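Local coordinates for protein esterase (Rhizomucor miehei CAU432, PDB 4WY8) that hydrolyses carboxylic esters, probably through a serine nucleophile, as a carboxylesterase of the alpha/beta hydrolase fold, at residues A[90-95]-A[220-225]; A[245-250]-A[271-276]; A[256-261]-A[287-292]. All coordinates share one frame; numbering follows the deposited sequence.

All three contacts lie within one alpha/beta hydrolase domain, and none touches another. Interaction 3 joins the loops after the last two sheet strands and holds Asp-261 and His-291, which with Ser-164 have the geometry of a catalytic triad. Interaction 1 packs the HGGGW loop, the probable oxyanion-hole element, on helix 215-225; its centre is about 20 Å from that of interaction 3, with nearest atoms about 7 Å apart. Interaction 2 lies farther from interaction 1, about 26 Å between centres; its centre is about 23 Å from that of interaction 3, though their nearest atoms are about 7 Å apart. These two interleave in sequence, since strand 253-258 runs between segment 245-250 and helix 264-276, and both reach the second subunit.

Interaction 1 of 3, residues A[90-95]-A[220-225]; sequences GGWVVG and WFFDHY
The indole of Trp-92 lies flat against the phenol ring of Tyr-225 where the HGGGW loop, probably the oxyanion-hole element as in hormone-sensitive-lipase-like members of the alpha/beta hydrolase fold, meets helix 215-225. The evidence for a face-to-face stack is direct: the planes differ by 3°, and the centroid of the five-membered ring of Trp-92 is 3.4 Å from that of Tyr-225. Tyr-225 CG is anti to the backbone N (chi1 -174°), which lays its ring along the indole. At its other end the indole turns an edge to the face of Phe-222, with Trp-92 CH2 4.2 Å from Phe-222 CZ and the planes at 74°. Packing is also close at Gly-91, whose CA stands over the centre of the Phe-221 ring, 3.5 Å from its centroid, in a CH-pi contact that the lack of a side chain permits. The side near Val-93 is looser and borders the partly exposed Trp-220 and His-224. There Val-93 CG1 comes 4.0 Å from Trp-220 CH2, and CG2 lies 3.8 Å from His-224 CB. No hydrogen bond crosses the contact; within the loop, Gly-90 O accepts from both Val-93 N, at 2.9 Å, and Val-94 N.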
loop_
_atom_site.group_PDB
_atom_site.type_symbol
_atom_site.label_atom_id
_atom_site.label_comp_id
_atom_site.label_asym_id
_atom_site.label_seq_id
_atom_site.Cartn_x
_atom_site.Cartn_y
_atom_site.Cartn_z
ATOM N N GLY A 90 7.249 -12.211 -17.238
ATOM C CA GLY A 90 7.235 -13.391 -18.072
ATOM C C GLY A 90 8.613 -14.023 -18.090
ATOM O O GLY A 90 8.957 -14.776 -19.011
ATOM N N GLY A 91 9.412 -13.692 -17.081
ATOM C CA GLY A 91 10.722 -14.319 -16.914
ATOM C C GLY A 91 11.690 -14.091 -18.061
ATOM O O GLY A 91 12.645 -14.868 -18.223
ATOM N N TRP A 92 11.466 -13.010 -18.814
ATOM C CA TRP A 92 12.238 -12.645 -20.019
ATOM C C TRP A 92 12.017 -13.625 -21.172
ATOM O O TRP A 92 12.697 -13.543 -22.195
ATOM C CB TRP A 92 13.752 -12.564 -19.738
ATOM C CG TRP A 92 14.161 -11.656 -18.613
ATOM C CD1 TRP A 92 14.161 -10.289 -18.621
ATOM C CD2 TRP A 92 14.667 -12.051 -17.325
ATOM N NE1 TRP A 92 14.626 -9.815 -17.414
ATOM C CE2 TRP A 92 14.940 -10.876 -16.603
ATOM C CE3 TRP A 92 14.908 -13.287 -16.711
ATOM C CZ2 TRP A 92 15.439 -10.896 -15.302
ATOM C CZ3 TRP A 92 15.411 -13.309 -15.417
ATOM C CH2 TRP A 92 15.666 -12.119 -14.724
ATOM N N VAL A 93 11.074 -14.548 -21.015
ATOM C CA VAL A 93 10.917 -15.631 -21.985
ATOM C C VAL A 93 9.513 -15.649 -22.593
ATOM O O VAL A 93 9.341 -15.911 -23.793
ATOM C CB VAL A 93 11.221 -16.992 -21.324
ATOM C CG1 VAL A 93 11.000 -18.132 -22.309
ATOM C CG2 VAL A 93 12.676 -17.012 -20.783
ATOM N N VAL A 94 8.515 -15.349 -21.760
ATOM C CA VAL A 94 7.124 -15.287 -22.209
ATOM C C VAL A 94 6.484 -13.929 -21.847
ATOM O O VAL A 94 7.172 -12.999 -21.391
ATOM C CB VAL A 94 6.317 -16.445 -21.591
ATOM C CG1 VAL A 94 7.043 -17.771 -21.829
ATOM C CG2 VAL A 94 6.161 -16.225 -20.084
ATOM N N GLY A 95 5.169 -13.821 -21.993
ATOM C CA GLY A 95 4.490 -12.567 -21.717
ATOM C C GLY A 95 4.318 -11.752 -22.980
ATOM O O GLY A 95 5.097 -11.883 -23.940
ATOM N N TRP A 220 14.730 -22.010 -14.856
ATOM C CA TRP A 220 14.520 -22.088 -16.289
ATOM C C TRP A 220 14.616 -20.703 -16.994
ATOM O O TRP A 220 15.290 -20.528 -18.041
ATOM C CB TRP A 220 13.167 -22.744 -16.511
ATOM C CG TRP A 220 12.801 -23.079 -17.906
ATOM C CD1 TRP A 220 13.289 -24.113 -18.663
ATOM C CD2 TRP A 220 11.803 -22.431 -18.702
ATOM N NE1 TRP A 220 12.669 -24.124 -19.889
ATOM C CE2 TRP A 220 11.753 -23.105 -19.938
ATOM C CE3 TRP A 220 10.950 -21.340 -18.490
ATOM C CZ2 TRP A 220 10.894 -22.714 -20.969
ATOM C CZ3 TRP A 220 10.090 -20.957 -19.503
ATOM C CH2 TRP A 220 10.068 -21.643 -20.735
ATOM N N PHE A 221 13.946 -19.721 -16.407
ATOM C CA PHE A 221 13.994 -18.348 -16.899
ATOM C C PHE A 221 15.428 -17.809 -16.957
ATOM O O PHE A 221 15.896 -17.341 -17.994
ATOM C CB PHE A 221 13.171 -17.447 -15.995
ATOM C CG PHE A 221 11.687 -17.612 -16.143
ATOM C CD1 PHE A 221 11.123 -17.904 -17.375
ATOM C CD2 PHE A 221 10.852 -17.398 -15.048
ATOM C CE1 PHE A 221 9.747 -18.014 -17.501
ATOM C CE2 PHE A 221 9.485 -17.496 -15.159
ATOM C CZ PHE A 221 8.923 -17.796 -16.380
ATOM N N PHE A 222 16.125 -17.883 -15.833
ATOM C CA PHE A 222 17.508 -17.410 -15.775
ATOM C C PHE A 222 18.425 -18.140 -16.785
ATOM O O PHE A 222 19.295 -17.514 -17.425
ATOM C CB PHE A 222 18.049 -17.596 -14.358
ATOM C CG PHE A 222 18.071 -16.323 -13.522
ATOM C CD1 PHE A 222 19.092 -15.381 -13.678
ATOM C CD2 PHE A 222 17.095 -16.093 -12.558
ATOM C CE1 PHE A 222 19.127 -14.209 -12.892
ATOM C CE2 PHE A 222 17.116 -14.929 -11.767
ATOM C CZ PHE A 222 18.137 -13.982 -11.938
ATOM N N ASP A 223 18.209 -19.448 -16.958
ATOM C CA ASP A 223 19.051 -20.228 -17.863
ATOM C C ASP A 223 18.819 -19.803 -19.310
ATOM O O ASP A 223 19.753 -19.781 -20.109
ATOM C CB ASP A 223 18.810 -21.735 -17.698
ATOM C CG ASP A 223 19.527 -22.308 -16.492
ATOM O OD1 ASP A 223 20.493 -21.669 -16.022
ATOM O OD2 ASP A 223 19.119 -23.389 -16.010
ATOM N N HIS A 224 17.582 -19.474 -19.665
ATOM C CA HIS A 224 17.371 -18.914 -21.011
ATOM C C HIS A 224 17.906 -17.477 -21.185
ATOM O O HIS A 224 18.380 -17.118 -22.267
ATOM C CB HIS A 224 15.887 -18.929 -21.393
ATOM C CG HIS A 224 15.366 -20.279 -21.791
ATOM N ND1 HIS A 224 15.913 -21.020 -22.821
ATOM C CD2 HIS A 224 14.316 -20.999 -21.332
ATOM C CE1 HIS A 224 15.235 -22.144 -22.965
ATOM N NE2 HIS A 224 14.265 -22.160 -22.068
ATOM N N TYR A 225 17.789 -16.649 -20.144
ATOM C CA TYR A 225 18.149 -15.215 -20.228
ATOM C C TYR A 225 19.665 -14.972 -20.163
ATOM O O TYR A 225 20.223 -14.187 -20.943
ATOM C CB TYR A 225 17.443 -14.455 -19.090
ATOM C CG TYR A 225 17.545 -12.931 -19.051
ATOM C CD1 TYR A 225 17.943 -12.275 -17.883
ATOM C CD2 TYR A 225 17.185 -12.161 -20.138
ATOM C CE1 TYR A 225 18.011 -10.903 -17.815
ATOM C CE2 TYR A 225 17.240 -10.775 -20.084
ATOM C CZ TYR A 225 17.652 -10.158 -18.917
ATOM O OH TYR A 225 17.713 -8.781 -18.851
#

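Interaction 2 of 3, residues A[245-250]-A[271-276]; sequences DDLRVL and ARKLIE
Leu-247, Leu-250 and Leu-274 supply most of the apolar packing between segment 245-250 and helix 264-276. Leu-274, with CG anti to the carbonyl carbon (chi1 -68°), offers its CD2 methyl to both partners. That methyl is 3.8 Å from Leu-250 CD1, the two side chains meeting at about a right angle, and 4.2 Å from Leu-247 CB. Leu-247 CD1 reaches in turn to Lys-273 CB, at 3.9 Å, touching the root of a chain whose extended end leads away. Ile-175 of helix 165-179 packs on Leu-247 and Leu-250 as well.

In the fold, helix 264-276 is the connection of a beta-alpha-beta crossover between the parallel, adjacent strands 253-258 and 281-286, and segment 245-250 leads into the first of them.

Polar interactions run within or around the segments, none directly across. Arg-248 NE forms a weak salt bridge with Asp-245 OD1, 3.4 Å long though nearly straight at 175°. Lys-273 NZ bonds to the carbonyl oxygens of Leu-240 and Ala-242. Asn-279 ties the two segments together: its ND2 donates to Leu-247 O and Leu-274 O, while its OD1 accepts from Leu-250 N.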
loop_
_atom_site.group_PDB
_atom_site.type_symbol
_atom_site.label_atom_id
_atom_site.label_comp_id
_atom_site.label_asym_id
_atom_site.label_seq_id
_atom_site.Cartn_x
_atom_site.Cartn_y
_atom_site.Cartn_z
ATOM N N ASP A 245 26.537 2.990 -3.313
ATOM C CA ASP A 245 26.904 4.104 -4.188
ATOM C C ASP A 245 26.409 3.934 -5.626
ATOM O O ASP A 245 26.116 4.921 -6.313
ATOM C CB ASP A 245 28.422 4.314 -4.186
ATOM C CG ASP A 245 28.872 5.312 -3.126
ATOM O OD1 ASP A 245 28.616 5.081 -1.921
ATOM O OD2 ASP A 245 29.483 6.335 -3.507
ATOM N N ASP A 246 26.358 2.700 -6.109
ATOM C CA ASP A 246 25.809 2.463 -7.439
ATOM C C ASP A 246 24.341 2.925 -7.535
ATOM O O ASP A 246 23.883 3.298 -8.600
ATOM C CB ASP A 246 25.901 0.973 -7.792
ATOM C CG ASP A 246 27.316 0.539 -8.198
ATOM O OD1 ASP A 246 28.122 1.381 -8.656
ATOM O OD2 ASP A 246 27.617 -0.669 -8.049
ATOM N N LEU A 247 23.621 2.877 -6.410
ATOM C CA LEU A 247 22.164 3.050 -6.385
ATOM C C LEU A 247 21.721 4.463 -5.947
ATOM O O LEU A 247 20.524 4.771 -5.913
ATOM C CB LEU A 247 21.537 2.022 -5.430
ATOM C CG LEU A 247 21.696 0.569 -5.882
ATOM C CD1 LEU A 247 21.178 -0.390 -4.823
ATOM C CD2 LEU A 247 21.054 0.347 -7.236
ATOM N N ARG A 248 22.686 5.320 -5.617
ATOM C CA ARG A 248 22.392 6.690 -5.201
ATOM C C ARG A 248 21.755 7.457 -6.348
ATOM O O ARG A 248 21.977 7.120 -7.508
ATOM C CB ARG A 248 23.676 7.386 -4.755
ATOM C CG ARG A 248 24.279 6.764 -3.529
ATOM C CD ARG A 248 25.316 7.637 -2.861
ATOM N NE ARG A 248 25.841 6.948 -1.684
ATOM C CZ ARG A 248 25.315 7.068 -0.473
ATOM N NH1 ARG A 248 24.268 7.866 -0.299
ATOM N NH2 ARG A 248 25.836 6.406 0.556
ATOM N N VAL A 249 21.012 8.511 -6.016
ATOM C CA VAL A 249 20.317 9.361 -6.996
ATOM C C VAL A 249 19.595 8.545 -8.095
ATOM O O VAL A 249 19.752 8.735 -9.296
ATOM C CB VAL A 249 21.330 10.463 -7.547
ATOM C CG1 VAL A 249 22.370 10.798 -6.473
ATOM C CG2 VAL A 249 22.062 10.090 -8.826
ATOM N N LEU A 250 18.759 7.615 -7.649
ATOM C CA LEU A 250 17.835 6.923 -8.558
ATOM C C LEU A 250 16.440 7.555 -8.459
ATOM O O LEU A 250 16.139 8.296 -7.497
ATOM C CB LEU A 250 17.788 5.432 -8.229
ATOM C CG LEU A 250 19.030 4.646 -8.641
ATOM C CD1 LEU A 250 18.845 3.176 -8.343
ATOM C CD2 LEU A 250 19.378 4.866 -10.094
ATOM N N ALA A 271 14.696 -3.009 -1.863
ATOM C CA ALA A 271 14.126 -1.779 -1.303
ATOM C C ALA A 271 14.965 -1.209 -0.131
ATOM O O ALA A 271 15.203 0.020 -0.045
ATOM C CB ALA A 271 12.709 -2.017 -0.851
ATOM N N ARG A 272 15.399 -2.079 0.777
ATOM C CA ARG A 272 16.295 -1.626 1.863
ATOM C C ARG A 272 17.574 -0.976 1.328
ATOM O O ARG A 272 17.956 0.091 1.792
ATOM C CB ARG A 272 16.662 -2.784 2.774
ATOM C CG ARG A 272 15.509 -3.258 3.605
ATOM C CD ARG A 272 15.934 -4.222 4.703
ATOM N NE ARG A 272 14.740 -4.893 5.213
ATOM C CZ ARG A 272 14.280 -6.043 4.731
ATOM N NH1 ARG A 272 14.943 -6.653 3.753
ATOM N NH2 ARG A 272 13.168 -6.581 5.227
ATOM N N LYS A 273 18.212 -1.589 0.328
ATOM C CA LYS A 273 19.380 -0.948 -0.300
ATOM C C LYS A 273 19.050 0.426 -0.907
ATOM O O LYS A 273 19.862 1.363 -0.827
ATOM C CB LYS A 273 19.983 -1.835 -1.388
ATOM C CG LYS A 273 20.807 -3.014 -0.864
ATOM C CD LYS A 273 21.864 -3.440 -1.888
ATOM C CE LYS A 273 22.719 -4.598 -1.345
ATOM N NZ LYS A 273 23.852 -4.921 -2.265
ATOM N N LEU A 274 17.891 0.545 -1.557
ATOM C CA LEU A 274 17.534 1.846 -2.125
ATOM C C LEU A 274 17.356 2.894 -1.032
ATOM O O LEU A 274 17.695 4.059 -1.227
ATOM C CB LEU A 274 16.259 1.760 -2.978
ATOM C CG LEU A 274 16.327 0.970 -4.293
ATOM C CD1 LEU A 274 14.943 0.942 -4.957
ATOM C CD2 LEU A 274 17.334 1.609 -5.214
ATOM N N ILE A 275 16.812 2.477 0.106
ATOM C CA ILE A 275 16.676 3.367 1.254
ATOM C C ILE A 275 18.054 3.770 1.808
ATOM O O ILE A 275 18.314 4.967 1.972
ATOM C CB ILE A 275 15.831 2.717 2.377
ATOM C CG1 ILE A 275 14.385 2.503 1.902
ATOM C CG2 ILE A 275 15.830 3.561 3.656
ATOM C CD1 ILE A 275 13.543 1.655 2.865
ATOM N N GLU A 276 18.952 2.803 2.034
ATOM C CA GLU A 276 20.318 3.140 2.464
ATOM C C GLU A 276 20.971 4.160 1.549
ATOM O O GLU A 276 21.686 5.043 2.015
ATOM C CB GLU A 276 21.244 1.915 2.516
ATOM C CG GLU A 276 21.322 1.203 3.842
ATOM C CD GLU A 276 22.513 0.258 3.929
ATOM O OE1 GLU A 276 22.307 -0.976 3.880
ATOM O OE2 GLU A 276 23.658 0.761 4.069
#

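Interaction 3 of 3, residues A[256-261]-A[287-292]; sequences ITAEAD and LGIIHG
The imidazole of His-291 meets the carboxylate of Asp-261 at its edge: OD2 lies in the ring plane, 2.8 Å from ND1, which donates the hydrogen bond. The two flat groups are not coplanar. Their planes are 69° apart, and the donor approaches OD2 from the syn side, 34° out of the carboxylate plane, while Asp-261 OD1 accepts from Leu-263 N, a second hold on the rotation of the carboxylate. Elsewhere on the imidazole, NE2 is hydrogen-bonded to Ser-164 OG, and the ring of Tyr-192 meets that of His-291. The second flat group, the carboxylate of Glu-259, receives Gly-288 N on OE1 at 2.9 Å, nearly along the C-O axis, while Leu-287 CG packs against the same oxygen. OE2 forms a salt bridge with Arg-272 of the second subunit.

These loops follow adjacent parallel strands, 253-258 and 281-286, the places where the alpha/beta hydrolase fold carries its triad acid and histidine; with Ser-164 on a GxSxG sequence that has the form of a nucleophile elbow, the geometry is consistent with a Ser-His-Asp catalytic triad.

Between the two polar ends the backbones are tied directly and through water. Ala-260 N donates to Ile-289 O at 3.1 Å. A water lies 2.8 Å from Ala-260 O and accepts from His-291 N at 3.0 Å. Apolar contacts flank this seam. Ile-289 CG1 sits between its backbone N and carbonyl carbon (chi1 66°), the crowded position, and from there comes 3.6 Å from Ala-258 CB. Ala-260 CB is 4.1 Å from Ile-290 CG2.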
loop_
_atom_site.group_PDB
_atom_site.type_symbol
_atom_site.label_atom_id
_atom_site.label_comp_id
_atom_site.label_asym_id
_atom_site.label_seq_id
_atom_site.Cartn_x
_atom_site.Cartn_y
_atom_site.Cartn_z
ATOM N N ILE A 256 6.703 -3.018 -4.604
ATOM C CA ILE A 256 5.587 -3.807 -4.084
ATOM C C ILE A 256 5.942 -5.282 -4.094
ATOM O O ILE A 256 6.323 -5.824 -5.139
ATOM C CB ILE A 256 4.298 -3.560 -4.905
ATOM C CG1 ILE A 256 3.831 -2.119 -4.719
ATOM C CG2 ILE A 256 3.168 -4.477 -4.447
ATOM C CD1 ILE A 256 2.901 -1.677 -5.813
ATOM N N THR A 257 5.828 -5.939 -2.944
ATOM C CA THR A 257 6.144 -7.373 -2.885
ATOM C C THR A 257 4.924 -8.186 -2.442
ATOM O O THR A 257 3.980 -7.649 -1.805
ATOM C CB THR A 257 7.321 -7.683 -1.909
ATOM O OG1 THR A 257 7.019 -7.188 -0.595
ATOM C CG2 THR A 257 8.634 -7.062 -2.415
ATOM N N ALA A 258 4.939 -9.473 -2.798
ATOM C CA ALA A 258 3.883 -10.394 -2.406
ATOM C C ALA A 258 4.346 -11.244 -1.239
ATOM O O ALA A 258 5.493 -11.715 -1.217
ATOM C CB ALA A 258 3.470 -11.288 -3.597
ATOM N N GLU A 259 3.451 -11.470 -0.283
ATOM C CA GLU A 259 3.794 -12.279 0.880
ATOM C C GLU A 259 4.171 -13.716 0.497
ATOM O O GLU A 259 5.165 -14.241 0.985
ATOM C CB GLU A 259 2.649 -12.301 1.880
ATOM C CG GLU A 259 2.973 -13.107 3.131
ATOM C CD GLU A 259 1.768 -13.263 4.039
ATOM O OE1 GLU A 259 0.633 -13.253 3.508
ATOM O OE2 GLU A 259 1.957 -13.429 5.269
ATOM N N ALA A 260 3.384 -14.361 -0.357
ATOM C CA ALA A 260 3.690 -15.755 -0.718
ATOM C C ALA A 260 4.360 -15.840 -2.084
ATOM O O ALA A 260 3.721 -16.201 -3.059
ATOM C CB ALA A 260 2.435 -16.604 -0.685
ATOM N N ASP A 261 5.647 -15.496 -2.147
ATOM C CA ASP A 261 6.366 -15.329 -3.419
ATOM C C ASP A 261 7.827 -15.655 -3.177
ATOM O O ASP A 261 8.411 -15.175 -2.190
ATOM C CB ASP A 261 6.206 -13.887 -3.947
ATOM C CG ASP A 261 6.897 -13.644 -5.316
ATOM O OD1 ASP A 261 7.481 -14.580 -5.935
ATOM O OD2 ASP A 261 6.806 -12.485 -5.807
ATOM N N LEU A 287 -0.302 -8.696 1.871
ATOM C CA LEU A 287 -0.518 -10.000 2.481
ATOM C C LEU A 287 -1.553 -10.824 1.725
ATOM O O LEU A 287 -2.453 -10.276 1.065
ATOM C CB LEU A 287 -0.938 -9.857 3.936
ATOM C CG LEU A 287 0.228 -9.926 4.935
ATOM C CD1 LEU A 287 1.114 -8.670 4.902
ATOM C CD2 LEU A 287 -0.303 -10.173 6.331
ATOM N N GLY A 288 -1.363 -12.142 1.778
ATOM C CA GLY A 288 -2.287 -13.102 1.209
ATOM C C GLY A 288 -2.286 -13.246 -0.302
ATOM O O GLY A 288 -3.198 -13.863 -0.856
ATOM N N ILE A 289 -1.266 -12.723 -0.981
ATOM C CA ILE A 289 -1.232 -12.848 -2.432
ATOM C C ILE A 289 -0.007 -13.589 -2.928
ATOM O O ILE A 289 1.008 -13.717 -2.235
ATOM C CB ILE A 289 -1.276 -11.467 -3.151
ATOM C CG1 ILE A 289 -0.015 -10.659 -2.859
ATOM C CG2 ILE A 289 -2.506 -10.687 -2.762
ATOM C CD1 ILE A 289 0.138 -9.491 -3.782
ATOM N N ILE A 290 -0.119 -14.072 -4.158
ATOM C CA ILE A 290 0.983 -14.734 -4.812
ATOM C C ILE A 290 1.489 -13.922 -5.979
ATOM O O ILE A 290 0.860 -12.960 -6.421
ATOM C CB ILE A 290 0.598 -16.135 -5.328
ATOM C CG1 ILE A 290 -0.613 -16.030 -6.272
ATOM C CG2 ILE A 290 0.342 -17.069 -4.151
ATOM C CD1 ILE A 290 -0.824 -17.266 -7.181
ATOM N N HIS A 291 2.645 -14.337 -6.462
ATOM C CA HIS A 291 3.196 -13.816 -7.685
ATOM C C HIS A 291 2.288 -14.140 -8.879
ATOM O O HIS A 291 1.718 -15.226 -8.953
ATOM C CB HIS A 291 4.595 -14.404 -7.885
ATOM C CG HIS A 291 5.424 -13.690 -8.904
ATOM N ND1 HIS A 291 6.464 -12.846 -8.556
ATOM C CD2 HIS A 291 5.419 -13.736 -10.258
ATOM C CE1 HIS A 291 7.037 -12.382 -9.652
ATOM N NE2 HIS A 291 6.420 -12.905 -10.701
ATOM N N GLY A 292 2.186 -13.203 -9.818
ATOM C CA GLY A 292 1.556 -13.456 -11.104
ATOM C C GLY A 292 0.141 -12.935 -11.301
ATOM O O GLY A 292 -0.514 -13.241 -12.314
HETATM O O HOH W 1 3.873 -16.936 -5.733
#